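Local coordinates for glycosaminoglycan xylosylkinase (Hydra vulgaris, PDB 5XOM) that is a secretory-pathway Fam20 kinase that probably phosphorylates xylose in the glycan linking glycosaminoglycans to proteoglycans, at the interface of chains A and B. Coordinates in Å, arbitrary orientation; residue numbers count along the deposited sequence, not the author numbering. Chains: chain A/B, Glycosaminoglycan xylosylkinase.

Contact 1: the interface of chains A and B. Residues chain A 47, 52, 68-69, 72; chain B 67-68, 72.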
loop_
_atom_site.group_PDB
_atom_site.type_symbol
_atom_site.label_atom_id
_atom_site.label_comp_id
_atom_site.label_asym_id
_atom_site.label_seq_id
_atom_site.Cartn_x
_atom_site.Cartn_y
_atom_site.Cartn_z
ATOM N N ILE A 47 -14.382 -0.322 0.186
ATOM C CA ILE A 47 -13.768 -0.136 1.500
ATOM C C ILE A 47 -13.943 1.324 1.894
ATOM O O ILE A 47 -13.619 2.221 1.107
ATOM C CB ILE A 47 -12.275 -0.511 1.494
ATOM C CG1 ILE A 47 -12.073 -1.899 0.872
ATOM C CG2 ILE A 47 -11.696 -0.440 2.912
ATOM C CD1 ILE A 47 -10.620 -2.295 0.706
ATOM N N VAL A 52 -10.011 2.208 6.491
ATOM C CA VAL A 52 -8.614 2.266 6.066
ATOM C C VAL A 52 -7.756 2.913 7.146
ATOM O O VAL A 52 -6.646 2.451 7.437
ATOM C CB VAL A 52 -8.492 3.010 4.725
ATOM C CG1 VAL A 52 -7.029 3.153 4.328
ATOM C CG2 VAL A 52 -9.284 2.276 3.641
ATOM N N VAL A 68 -1.973 5.397 -2.172
ATOM C CA VAL A 68 -3.367 5.067 -2.455
ATOM C C VAL A 68 -4.176 5.041 -1.167
ATOM O O VAL A 68 -5.268 5.617 -1.084
ATOM C CB VAL A 68 -3.464 3.731 -3.214
ATOM C CG1 VAL A 68 -4.914 3.340 -3.398
ATOM C CG2 VAL A 68 -2.776 3.851 -4.562
ATOM N N GLU A 69 -3.643 4.385 -0.137
ATOM C CA GLU A 69 -4.361 4.294 1.131
ATOM C C GLU A 69 -4.466 5.658 1.810
ATOM O O GLU A 69 -5.525 6.011 2.341
ATOM C CB GLU A 69 -3.677 3.279 2.047
ATOM C CG GLU A 69 -3.688 1.854 1.497
ATOM C CD GLU A 69 -3.301 0.810 2.536
ATOM O OE1 GLU A 69 -3.316 1.131 3.741
ATOM O OE2 GLU A 69 -2.995 -0.338 2.149
ATOM N N LYS A 72 -6.770 8.123 -0.071
ATOM C CA LYS A 72 -8.156 7.734 0.160
ATOM C C LYS A 72 -8.684 8.348 1.449
ATOM O O LYS A 72 -9.828 8.817 1.504
ATOM C CB LYS A 72 -8.255 6.208 0.199
ATOM C CG LYS A 72 -9.660 5.646 0.326
ATOM C CD LYS A 72 -9.608 4.134 0.167
ATOM C CE LYS A 72 -10.967 3.513 0.329
ATOM N NZ LYS A 72 -11.767 3.675 -0.913
ATOM N N ASP B 67 -5.112 -4.596 0.242
ATOM C CA ASP B 67 -6.436 -4.819 -0.325
ATOM C C ASP B 67 -7.029 -3.536 -0.881
ATOM O O ASP B 67 -7.807 -3.582 -1.841
ATOM C CB ASP B 67 -7.381 -5.404 0.722
ATOM C CG ASP B 67 -7.094 -6.862 1.022
ATOM O OD1 ASP B 67 -6.306 -7.489 0.279
ATOM O OD2 ASP B 67 -7.669 -7.383 2.000
ATOM N N VAL B 68 -6.695 -2.389 -0.287
ATOM C CA VAL B 68 -7.226 -1.127 -0.788
ATOM C C VAL B 68 -6.768 -0.903 -2.221
ATOM O O VAL B 68 -7.567 -0.552 -3.096
ATOM C CB VAL B 68 -6.815 0.038 0.127
ATOM C CG1 VAL B 68 -7.265 1.346 -0.473
ATOM C CG2 VAL B 68 -7.422 -0.137 1.503
ATOM N N LYS B 72 -9.243 -1.456 -5.452
ATOM C CA LYS B 72 -9.386 -0.282 -6.303
ATOM C C LYS B 72 -9.196 -0.650 -7.769
ATOM O O LYS B 72 -9.960 -0.207 -8.633
ATOM C CB LYS B 72 -8.383 0.788 -5.871
ATOM C CG LYS B 72 -8.471 2.107 -6.618
ATOM C CD LYS B 72 -7.557 3.150 -5.971
ATOM C CE LYS B 72 -7.549 4.454 -6.753
ATOM N NZ LYS B 72 -8.775 5.270 -6.520
#
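Two copies of helix 67-79 meet here, one from each chain of a Fam20 kinase, and the first turn of the chain B copy is pressed into a hollow of chain A at B:Val68. Both methyls of B:Val68 are used. CG1, set anti to the backbone N (chi1 175°), points at the aliphatic run of A:Lys72 and lies 3.7 Å from A:Lys72 CD. CG2 goes the other way and meets A:Val52 tip to tip, methyl CG2 against methyl CG2 at 3.7 Å. The delta-methyl of A:Ile47 closes in from the backbone side, with CD1 3.9 Å from B:Val68 CA, while A:Glu69 lays its CG methylene 3.9 Å from the branch carbon CB of B:Val68. Held on these several sides, the isopropyl group is probably restrained from turning. The two-fold twin of the lysine contact appears as well: A:Val68 CG1 touches B:Lys72 CD at 3.7 Å. Both lysines thus contribute methylenes to the contact; each chain bends at its last torsion, and the amine nitrogens A:Lys72 NZ and B:Lys72 NZ are 6.6 Å apart; their like charges would probably disfavour a closer approach. In the fold, B:Val68 lies near the start of helix 67-79, and the chain A hollow is built from the same helix, from helix 49-56 and from A:Ile47 in the loop just ahead of helix 49-56.

Contact 2: the interface of chains A and B. Residues chain A 67-68, 71; chain B 45, 47.
B:Ile47 brings its delta-methyl obliquely over the CD2 rim of one face of the A:Tyr71 ring, CD1 lying 3.6 Å from the ring carbon CD2, and the two side chains cross at about a right angle. The methylene behind it follows, B:Ile47 CG1 being 3.7 Å from A:Tyr71 CD2, so the isoleucine meets the ring with both carbons of its longer branch, CG1 and CD1. That branch lies beside its own backbone N (chi1 -51°) and runs on extended, which carries CD1 past the tyrosine to the backbone of the helix start, 3.8 Å from A:Asp67 O and 3.9 Å from A:Val68 CA. B:Phe45 adds a backbone touch, its carbonyl O 3.6 Å from A:Tyr71 CB. Farther out, A:Asp67 CB sits 4.1 Å above that same face of the tyrosine ring, toward its rim, and probably helps to set the ring's position from within chain A. An alanine in place of A:Tyr71 would remove the ring, and the outer branch of B:Ile47 would probably lose the ring it rests against and be freer to turn. A:Asp67, A:Val68 and A:Tyr71 belong to the first turns of helix 67-79, whereas B:Phe45 and B:Ile47 come from the loop that leads into helix 49-56 of the other chain.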
loop_
_atom_site.group_PDB
_atom_site.type_symbol
_atom_site.label_atom_id
_atom_site.label_comp_id
_atom_site.label_asym_id
_atom_site.label_seq_id
_atom_site.Cartn_x
_atom_site.Cartn_y
_atom_site.Cartn_z
ATOM N N ASP A 67 0.539 5.629 -1.035
ATOM C CA ASP A 67 -0.184 6.853 -1.357
ATOM C C ASP A 67 -1.654 6.577 -1.637
ATOM O O ASP A 67 -2.504 7.435 -1.374
ATOM C CB ASP A 67 0.455 7.551 -2.559
ATOM C CG ASP A 67 1.781 8.208 -2.215
ATOM O OD1 ASP A 67 2.105 8.309 -1.010
ATOM O OD2 ASP A 67 2.496 8.628 -3.151
ATOM N N VAL A 68 -1.973 5.397 -2.172
ATOM C CA VAL A 68 -3.367 5.067 -2.455
ATOM C C VAL A 68 -4.176 5.041 -1.167
ATOM O O VAL A 68 -5.268 5.617 -1.084
ATOM C CB VAL A 68 -3.464 3.731 -3.214
ATOM C CG1 VAL A 68 -4.914 3.340 -3.398
ATOM C CG2 VAL A 68 -2.776 3.851 -4.562
ATOM N N TYR A 71 -4.124 8.827 0.404
ATOM C CA TYR A 71 -4.974 9.754 -0.350
ATOM C C TYR A 71 -6.447 9.409 -0.200
ATOM O O TYR A 71 -7.298 10.305 -0.210
ATOM C CB TYR A 71 -4.617 9.775 -1.838
ATOM C CG TYR A 71 -3.321 10.476 -2.178
ATOM C CD1 TYR A 71 -2.307 10.603 -1.236
ATOM C CD2 TYR A 71 -3.125 11.044 -3.434
ATOM C CE1 TYR A 71 -1.123 11.237 -1.541
ATOM C CE2 TYR A 71 -1.937 11.690 -3.750
ATOM C CZ TYR A 71 -0.942 11.777 -2.796
ATOM O OH TYR A 71 0.244 12.413 -3.075
ATOM N N PHE B 45 -6.986 14.803 -4.245
ATOM C CA PHE B 45 -6.403 13.542 -3.773
ATOM C C PHE B 45 -6.826 12.356 -4.646
ATOM O O PHE B 45 -7.002 11.241 -4.156
ATOM C CB PHE B 45 -6.736 13.276 -2.303
ATOM C CG PHE B 45 -6.257 14.348 -1.366
ATOM C CD1 PHE B 45 -4.916 14.442 -1.034
ATOM C CD2 PHE B 45 -7.146 15.250 -0.805
ATOM C CE1 PHE B 45 -4.467 15.425 -0.165
ATOM C CE2 PHE B 45 -6.703 16.228 0.058
ATOM C CZ PHE B 45 -5.356 16.313 0.381
ATOM N N ILE B 47 -6.299 9.450 -7.396
ATOM C CA ILE B 47 -5.384 8.558 -8.097
ATOM C C ILE B 47 -6.235 7.629 -8.954
ATOM O O ILE B 47 -7.193 7.028 -8.457
ATOM C CB ILE B 47 -4.501 7.741 -7.132
ATOM C CG1 ILE B 47 -3.822 8.648 -6.107
ATOM C CG2 ILE B 47 -3.455 6.949 -7.903
ATOM C CD1 ILE B 47 -3.042 7.886 -5.067
#

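Contact 3: the interface of chains A and B. Residues chain A 44-47; chain B 71, 74-75, 78, 349.
With its ring carbon CG beside the backbone N (chi1 -55°), A:Phe45 of the N-terminal loop lays its ring against helix 67-79 of chain B, while B:Lys75 sends its chain out anti to its own N (chi1 -176°) and bends at the last torsion toward the loop backbone. Both belong to an interface between the two Fam20 kinase copies of the deposited assembly, which may reflect a dimer. The phenylalanine ring takes the helix on one face: B:Leu74 CB stands over it, 3.8 Å from the ring centroid and displaced toward the rim, a CH-pi contact. On that side too, A:Phe45 CE1 meets B:Leu74 CD1 at 3.6 Å. B:Ile349 CG1 comes from the opposite side, near the edge, 3.5 Å from A:Phe45 CE1. Toward the opposite rim of the leucine-covered face, A:Phe45 CD2 lies 3.7 Å from B:Lys75 CA. One ring carbon, A:Phe45 CD1, also stands 4.1 Å above a face of the B:Tyr71 ring, again toward its rim. The lysine amine nitrogen, B:Lys75 NZ, gives a hydrogen bond at 3.2 Å to the backbone carbonyl A:Tyr44 O, lying in the carbonyl plane with a C=O···N angle of 157°; A:Tyr44 is poorly ordered, so this geometry should be read with caution. A weak second bond runs from B:Lys75 NZ to the side-chain amide oxygen A:Asn46 OD1 at 3.4 Å. B:Ile349, from a loop remote in sequence, extends the pocket beyond the helix.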
loop_
_atom_site.group_PDB
_atom_site.type_symbol
_atom_site.label_atom_id
_atom_site.label_comp_id
_atom_site.label_asym_id
_atom_site.label_seq_id
_atom_site.Cartn_x
_atom_site.Cartn_y
_atom_site.Cartn_z
ATOM N N TYR A 44 -19.482 -3.747 -5.657
ATOM C CA TYR A 44 -18.361 -4.633 -5.385
ATOM C C TYR A 44 -17.105 -3.857 -5.001
ATOM O O TYR A 44 -16.884 -2.732 -5.458
ATOM C CB TYR A 44 -18.074 -5.500 -6.622
ATOM C CG TYR A 44 -19.221 -6.418 -6.981
ATOM C CD1 TYR A 44 -19.487 -7.553 -6.228
ATOM C CD2 TYR A 44 -20.053 -6.130 -8.060
ATOM C CE1 TYR A 44 -20.539 -8.388 -6.545
ATOM C CE2 TYR A 44 -21.112 -6.959 -8.386
ATOM C CZ TYR A 44 -21.350 -8.088 -7.623
ATOM O OH TYR A 44 -22.398 -8.926 -7.928
ATOM N N PHE A 45 -16.295 -4.479 -4.135
ATOM C CA PHE A 45 -14.941 -4.032 -3.799
ATOM C C PHE A 45 -14.907 -2.718 -3.015
ATOM O O PHE A 45 -13.967 -1.936 -3.161
ATOM C CB PHE A 45 -14.082 -3.893 -5.062
ATOM C CG PHE A 45 -14.013 -5.141 -5.896
ATOM C CD1 PHE A 45 -13.237 -6.217 -5.502
ATOM C CD2 PHE A 45 -14.711 -5.228 -7.090
ATOM C CE1 PHE A 45 -13.177 -7.365 -6.277
ATOM C CE2 PHE A 45 -14.655 -6.367 -7.866
ATOM C CZ PHE A 45 -13.886 -7.438 -7.460
ATOM N N ASN A 46 -15.892 -2.460 -2.159
ATOM C CA ASN A 46 -15.963 -1.192 -1.441
ATOM C C ASN A 46 -15.264 -1.283 -0.088
ATOM O O ASN A 46 -15.537 -2.194 0.700
ATOM C CB ASN A 46 -17.420 -0.774 -1.260
ATOM C CG ASN A 46 -18.030 -0.229 -2.538
ATOM O OD1 ASN A 46 -17.331 0.318 -3.391
ATOM N ND2 ASN A 46 -19.339 -0.387 -2.681
ATOM N N ILE A 47 -14.382 -0.322 0.186
ATOM C CA ILE A 47 -13.768 -0.136 1.500
ATOM C C ILE A 47 -13.943 1.324 1.894
ATOM O O ILE A 47 -13.619 2.221 1.107
ATOM C CB ILE A 47 -12.275 -0.511 1.494
ATOM C CG1 ILE A 47 -12.073 -1.899 0.872
ATOM C CG2 ILE A 47 -11.696 -0.440 2.912
ATOM C CD1 ILE A 47 -10.620 -2.295 0.706
ATOM N N TYR B 71 -8.347 -3.907 -4.542
ATOM C CA TYR B 71 -9.783 -3.719 -4.733
ATOM C C TYR B 71 -10.067 -2.494 -5.585
ATOM O O TYR B 71 -11.037 -2.480 -6.353
ATOM C CB TYR B 71 -10.503 -3.587 -3.387
ATOM C CG TYR B 71 -10.657 -4.866 -2.584
ATOM C CD1 TYR B 71 -9.818 -5.954 -2.791
ATOM C CD2 TYR B 71 -11.636 -4.975 -1.599
ATOM C CE1 TYR B 71 -9.957 -7.121 -2.046
ATOM C CE2 TYR B 71 -11.782 -6.142 -0.849
ATOM C CZ TYR B 71 -10.941 -7.207 -1.080
ATOM O OH TYR B 71 -11.079 -8.364 -0.342
ATOM N N LEU B 74 -9.411 -3.818 -9.145
ATOM C CA LEU B 74 -10.447 -4.768 -9.561
ATOM C C LEU B 74 -11.775 -4.064 -9.821
ATOM O O LEU B 74 -12.473 -4.370 -10.797
ATOM C CB LEU B 74 -10.624 -5.854 -8.494
ATOM C CG LEU B 74 -9.395 -6.714 -8.177
ATOM C CD1 LEU B 74 -9.729 -7.848 -7.208
ATOM C CD2 LEU B 74 -8.776 -7.258 -9.470
ATOM N N LYS B 75 -12.145 -3.122 -8.948
ATOM C CA LYS B 75 -13.396 -2.389 -9.122
ATOM C C LYS B 75 -13.402 -1.624 -10.437
ATOM O O LYS B 75 -14.423 -1.576 -11.131
ATOM C CB LYS B 75 -13.614 -1.442 -7.943
ATOM C CG LYS B 75 -14.941 -0.691 -7.968
ATOM C CD LYS B 75 -15.091 0.177 -6.723
ATOM C CE LYS B 75 -16.396 0.963 -6.728
ATOM N NZ LYS B 75 -17.591 0.075 -6.746
ATOM N N SER B 78 -13.857 -3.992 -13.214
ATOM C CA SER B 78 -15.215 -4.512 -13.185
ATOM C C SER B 78 -16.207 -3.562 -13.851
ATOM O O SER B 78 -17.192 -4.017 -14.445
ATOM C CB SER B 78 -15.616 -4.789 -11.738
ATOM O OG SER B 78 -17.004 -4.993 -11.624
ATOM N N ILE B 349 -15.615 -12.156 -3.233
ATOM C CA ILE B 349 -15.763 -10.767 -3.660
ATOM C C ILE B 349 -15.912 -10.632 -5.165
ATOM O O ILE B 349 -16.264 -9.547 -5.645
ATOM C CB ILE B 349 -14.575 -9.896 -3.209
ATOM C CG1 ILE B 349 -13.358 -10.148 -4.099
ATOM C CG2 ILE B 349 -14.239 -10.172 -1.746
ATOM C CD1 ILE B 349 -12.083 -9.487 -3.602
#

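Contact 1 lies about 9 Å from contact 2 and about 10 Å from contact 3, centre to centre of their C-alpha atoms, while contacts 2 and 3 are about 16 Å apart, to either side of the middle one. A:Val68 belongs to contacts 1 and 2, A:Ile47 to contacts 1 and 3. Contacts 2 and 3 are in part two-fold mates, the loop of each chain lying on helix 67-79 of the other. Each chain thus both lends its loop and receives its partner's, a reciprocal contact consistent with a dimer, although the crystal alone does not prove one in solution.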